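PDB 3L6D: putative oxidoreductase, which probably binds NADP and carries out an oxidation-reduction reaction whose substrate is not established. Local coordinates for residues Ser13-Gly18 with Ala36-Ser41. Sequence-based numbering, arbitrary orientation.
Sequences SVIGLG and AIWNRS
Asn-39 and Leu-17 meet just beyond the ends of two parallel strands. The Asn-39 side chain extends with CG anti to its backbone N (chi1 -156°), which brings OD1 to 2.6 Å from Leu-17 N. That hydrogen bond is short and bent, and its donor lies above the side-chain amide plane, 61° out of it and not on a lone pair of OD1; the geometry is strained and the exact placing of the amide somewhat uncertain. Leu-17 runs past Asn-39 in the opposite direction, and its CD1 reaches Ile-37 CD1 (3.7 Å), the leucine and isoleucine side chains crossing at about a right angle. An alanine in place of Asn-39 would probably leave Leu-17 N without this acceptor and free the glycine-containing turn to shift. On the face of the sheet that carries Ser-13 and Ala-36, away from Val-14 and Ile-37, Ile-15 CG2 meets the Trp-38 ring at its edge, 4.1 Å from CE3.

Val-14 pairs with Ile-37 and Ile-15 with Trp-38 in parallel register, the segment axes 16° apart. Val-14 turns both backbone polar atoms to strand 35-38: its N donates to Ala-36 O (2.9 Å) and its O accepts from Trp-38 N (3.2 Å). Ser-13 and Ile-15 bond instead to strand 68-71 and its flanks. Beyond them Gly-16 N makes a weak but nearly straight bond to Trp-38 O. A side chain at Gly-16, with this backbone conformation, would collide with Ile-15 O. Farther out, helix 42-50 covers Leu-17 and Ile-37 through Leu-48, and Ser-41 OG caps its first turn at Lys-44 N. Helix 59-65 packs on Ile-15 and Trp-38.

Strand 12-15, helix 19-30 and strand 35-38 form a beta-alpha-beta crossover, and Gly-16 and Gly-18 fit a GxGxxG pattern, consistent with the dinucleotide-binding turn of a Rossmann fold.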
loop_
_atom_site.group_PDB
_atom_site.type_symbol
_atom_site.label_atom_id
_atom_site.label_comp_id
_atom_site.label_asym_id
_atom_site.label_seq_id
_atom_site.Cartn_x
_atom_site.Cartn_y
_atom_site.Cartn_z
ATOM N N SER B 13 -30.743 -17.890 -4.201
ATOM C CA SER B 13 -30.972 -17.743 -5.631
ATOM C C SER B 13 -30.050 -16.604 -6.055
ATOM O O SER B 13 -29.690 -15.763 -5.227
ATOM C CB SER B 13 -32.428 -17.339 -5.932
ATOM O OG SER B 13 -33.323 -18.414 -5.606
ATOM N N VAL B 14 -29.651 -16.618 -7.324
ATOM C CA VAL B 14 -28.783 -15.571 -7.873
ATOM C C VAL B 14 -29.412 -15.110 -9.174
ATOM O O VAL B 14 -29.685 -15.910 -10.077
ATOM C CB VAL B 14 -27.332 -16.101 -8.157
ATOM C CG1 VAL B 14 -26.418 -14.945 -8.658
ATOM C CG2 VAL B 14 -26.730 -16.702 -6.930
ATOM N N ILE B 15 -29.589 -13.823 -9.254
ATOM C CA ILE B 15 -30.191 -13.230 -10.385
ATOM C C ILE B 15 -29.229 -12.256 -11.016
ATOM O O ILE B 15 -28.765 -11.323 -10.434
ATOM C CB ILE B 15 -31.453 -12.573 -9.976
ATOM C CG1 ILE B 15 -32.497 -13.619 -9.721
ATOM C CG2 ILE B 15 -31.907 -11.631 -11.006
ATOM C CD1 ILE B 15 -33.710 -13.064 -9.340
ATOM N N GLY B 16 -28.973 -12.531 -12.264
ATOM C CA GLY B 16 -28.018 -11.828 -13.063
ATOM C C GLY B 16 -26.809 -12.713 -13.096
ATOM O O GLY B 16 -26.235 -13.021 -12.083
ATOM N N LEU B 17 -26.405 -13.097 -14.288
ATOM C CA LEU B 17 -25.288 -13.984 -14.437
ATOM C C LEU B 17 -24.363 -13.414 -15.453
ATOM O O LEU B 17 -24.148 -13.984 -16.494
ATOM C CB LEU B 17 -25.764 -15.328 -14.938
ATOM C CG LEU B 17 -27.063 -15.857 -14.366
ATOM C CD1 LEU B 17 -27.471 -17.138 -14.953
ATOM C CD2 LEU B 17 -26.989 -15.937 -12.859
ATOM N N GLY B 18 -23.777 -12.297 -15.073
ATOM C CA GLY B 18 -22.644 -11.683 -15.704
ATOM C C GLY B 18 -21.465 -12.251 -14.965
ATOM O O GLY B 18 -21.610 -13.169 -14.204
ATOM N N ALA B 36 -30.329 -21.688 -6.994
ATOM C CA ALA B 36 -31.225 -21.513 -8.104
ATOM C C ALA B 36 -30.859 -20.199 -8.781
ATOM O O ALA B 36 -30.377 -19.279 -8.126
ATOM C CB ALA B 36 -32.684 -21.508 -7.615
ATOM N N ILE B 37 -31.027 -20.149 -10.101
ATOM C CA ILE B 37 -30.587 -18.966 -10.889
ATOM C C ILE B 37 -31.644 -18.577 -11.887
ATOM O O ILE B 37 -32.518 -19.395 -12.293
ATOM C CB ILE B 37 -29.252 -19.221 -11.665
ATOM C CG1 ILE B 37 -29.463 -20.355 -12.697
ATOM C CG2 ILE B 37 -28.041 -19.497 -10.656
ATOM C CD1 ILE B 37 -28.301 -20.536 -13.657
ATOM N N TRP B 38 -31.548 -17.315 -12.312
ATOM C CA TRP B 38 -32.341 -16.830 -13.427
ATOM C C TRP B 38 -31.491 -15.776 -14.092
ATOM O O TRP B 38 -30.772 -15.042 -13.431
ATOM C CB TRP B 38 -33.670 -16.197 -12.968
ATOM C CG TRP B 38 -34.476 -15.627 -14.138
ATOM C CD1 TRP B 38 -35.414 -16.275 -14.902
ATOM C CD2 TRP B 38 -34.363 -14.313 -14.676
ATOM N NE1 TRP B 38 -35.909 -15.423 -15.880
ATOM C CE2 TRP B 38 -35.278 -14.214 -15.757
ATOM C CE3 TRP B 38 -33.592 -13.202 -14.337
ATOM C CZ2 TRP B 38 -35.414 -13.045 -16.516
ATOM C CZ3 TRP B 38 -33.723 -12.036 -15.105
ATOM C CH2 TRP B 38 -34.627 -11.975 -16.172
ATOM N N ASN B 39 -31.578 -15.726 -15.412
ATOM C CA ASN B 39 -30.961 -14.696 -16.172
ATOM C C ASN B 39 -31.517 -14.598 -17.569
ATOM O O ASN B 39 -32.498 -15.261 -17.918
ATOM C CB ASN B 39 -29.493 -14.994 -16.325
ATOM C CG ASN B 39 -28.712 -13.768 -16.583
ATOM O OD1 ASN B 39 -28.546 -12.957 -15.692
ATOM N ND2 ASN B 39 -28.259 -13.590 -17.814
ATOM N N ARG B 40 -30.838 -13.775 -18.373
ATOM C CA ARG B 40 -31.085 -13.660 -19.824
ATOM C C ARG B 40 -29.908 -14.233 -20.654
ATOM O O ARG B 40 -29.822 -14.000 -21.873
ATOM C CB ARG B 40 -31.335 -12.188 -20.172
ATOM C CG ARG B 40 -32.356 -11.472 -19.249
ATOM C CD ARG B 40 -32.758 -10.100 -19.840
ATOM N NE ARG B 40 -33.778 -9.371 -19.072
ATOM C CZ ARG B 40 -35.007 -9.085 -19.514
ATOM N NH1 ARG B 40 -35.397 -9.461 -20.733
ATOM N NH2 ARG B 40 -35.861 -8.419 -18.738
ATOM N N SER B 41 -29.008 -14.997 -20.017
ATOM C CA SER B 41 -27.720 -15.384 -20.671
ATOM C C SER B 41 -27.500 -16.868 -20.940
ATOM O O SER B 41 -27.041 -17.598 -20.060
ATOM C CB SER B 41 -26.487 -14.845 -19.925
ATOM O OG SER B 41 -25.302 -15.485 -20.375
#